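Beta-carbonic anhydrase (PDB 1G5C) catalyses the reversible hydration of carbon dioxide to bicarbonate, as a zinc-dependent carbonic anhydrase of the beta class. Local coordinates at residues G65-A70 against K137-S142. Sequence-based numbering, arbitrary orientation.
Sequences GVIRSA and KRLKSS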
# COMPACT_ATOMS: atom_id res chain seq x y z
N GLY A 65 2.20 3.73 -9.49
CA GLY A 65 1.41 2.84 -8.66
C GLY A 65 0.76 3.57 -7.49
O GLY A 65 -0.39 3.32 -7.15
N VAL A 66 1.51 4.48 -6.87
CA VAL A 66 0.98 5.24 -5.76
C VAL A 66 -0.16 6.15 -6.22
O VAL A 66 -1.21 6.23 -5.58
CB VAL A 66 2.10 6.08 -5.10
CG1 VAL A 66 1.51 7.11 -4.14
CG2 VAL A 66 3.05 5.15 -4.36
N ILE A 67 0.05 6.83 -7.35
CA ILE A 67 -0.96 7.73 -7.87
C ILE A 67 -2.25 6.96 -8.18
O ILE A 67 -3.34 7.42 -7.85
CB ILE A 67 -0.44 8.46 -9.14
CG1 ILE A 67 0.67 9.44 -8.73
CG2 ILE A 67 -1.58 9.21 -9.83
CD1 ILE A 67 1.48 10.01 -9.90
N ARG A 68 -2.12 5.79 -8.79
CA ARG A 68 -3.29 4.99 -9.11
C ARG A 68 -4.05 4.52 -7.86
O ARG A 68 -5.29 4.48 -7.86
CB ARG A 68 -2.86 3.79 -9.98
CG ARG A 68 -2.94 4.09 -11.50
CD ARG A 68 -1.73 3.57 -12.27
NE ARG A 68 -1.25 2.29 -11.76
CZ ARG A 68 -0.07 1.75 -12.06
N SER A 69 -3.33 4.18 -6.80
CA SER A 69 -3.96 3.74 -5.56
C SER A 69 -4.64 4.93 -4.90
O SER A 69 -5.74 4.82 -4.36
CB SER A 69 -2.93 3.13 -4.61
OG SER A 69 -2.65 1.77 -4.95
N ALA A 70 -3.98 6.08 -4.93
CA ALA A 70 -4.56 7.28 -4.34
C ALA A 70 -5.83 7.67 -5.12
O ALA A 70 -6.84 8.06 -4.53
CB ALA A 70 -3.56 8.42 -4.36
N LYS A 137 4.44 17.60 -4.94
CA LYS A 137 4.36 18.20 -6.26
C LYS A 137 3.81 17.24 -7.31
O LYS A 137 2.99 17.62 -8.15
CB LYS A 137 5.74 18.74 -6.67
CG LYS A 137 5.82 20.26 -6.51
CD LYS A 137 7.25 20.81 -6.35
CE LYS A 137 8.31 19.83 -6.83
NZ LYS A 137 9.65 20.48 -6.93
N ARG A 138 4.25 15.98 -7.27
CA ARG A 138 3.76 14.99 -8.23
C ARG A 138 2.27 14.75 -8.11
O ARG A 138 1.57 14.68 -9.11
CB ARG A 138 4.49 13.67 -8.06
CG ARG A 138 5.75 13.57 -8.87
CD ARG A 138 6.42 12.25 -8.68
NE ARG A 138 7.86 12.46 -8.59
CZ ARG A 138 8.78 11.50 -8.67
NH1 ARG A 138 8.42 10.23 -8.85
NH2 ARG A 138 10.06 11.81 -8.56
N LEU A 139 1.78 14.62 -6.88
CA LEU A 139 0.36 14.38 -6.68
C LEU A 139 -0.45 15.59 -7.15
O LEU A 139 -1.45 15.45 -7.85
CB LEU A 139 0.07 14.09 -5.21
CG LEU A 139 0.45 12.68 -4.72
CD1 LEU A 139 0.26 12.59 -3.22
CD2 LEU A 139 -0.43 11.65 -5.42
N LYS A 140 -0.01 16.77 -6.75
CA LYS A 140 -0.72 17.99 -7.13
C LYS A 140 -0.68 18.26 -8.64
O LYS A 140 -1.62 18.85 -9.17
CB LYS A 140 -0.15 19.18 -6.36
CG LYS A 140 -0.74 19.29 -4.96
CD LYS A 140 -0.28 20.56 -4.29
CE LYS A 140 -1.34 21.06 -3.32
NZ LYS A 140 -2.67 21.30 -4.00
N SER A 141 0.37 17.82 -9.31
CA SER A 141 0.54 18.01 -10.75
C SER A 141 -0.20 16.96 -11.59
O SER A 141 -0.40 17.15 -12.79
CB SER A 141 2.02 17.93 -11.12
OG SER A 141 2.79 18.82 -10.34
N SER A 142 -0.57 15.85 -10.97
CA SER A 142 -1.22 14.78 -11.70
C SER A 142 -2.65 15.04 -12.12
O SER A 142 -3.48 15.46 -11.32
CB SER A 142 -1.18 13.47 -10.89
OG SER A 142 -1.97 12.47 -11.52
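Ile67 of helix 64-77 meets Leu139 of helix 128-141 with one arm of its branched CB and Ser142 with the other, a compact case of a beta-branched residue dividing its two arms between a helix and the residue that follows it. The longer arm starts with CG1, which lies 4.1 Å from Leu139 CD2; the two side chains run past each other in opposite directions. A chi1 of -69° puts CG1 beside the backbone N of Ile67 and anti to the carbonyl carbon, which leaves the shorter arm, CG2, anti to the N. From there CG2 reaches Ser142, just past the C-terminal end of helix 128-141, whose OG approaches to 3.7 Å. Backbones come together at the same place, with the CA atoms of Ile67 and Leu139 6.9 Å apart.

Ser142 is the first residue to leave the helical conformation. Its OG, turned anti to its own backbone N (chi1 172°), touches the isoleucine methyl and also hydrogen-bonds with Leu144 N in the following loop. Just before it, the last helical turn is closed by Ser141 N and OG, both bonded to Lys137 O.

Leu139 continues onto Ile30, Ile82 and Ile84 of the central sheet, while Val62 lies against both Leu139 and Ile67. The contact therefore joins two helices packed on the sheet of the carbonic anhydrase fold. One of its two touches is apolar, CG1 on CD2; the other sets a methyl against a hydroxyl oxygen whose polar partner lies in the adjoining loop. The direct contact between the two segments is thus van der Waals in kind, with Val62 adding to it from the side chains it shares.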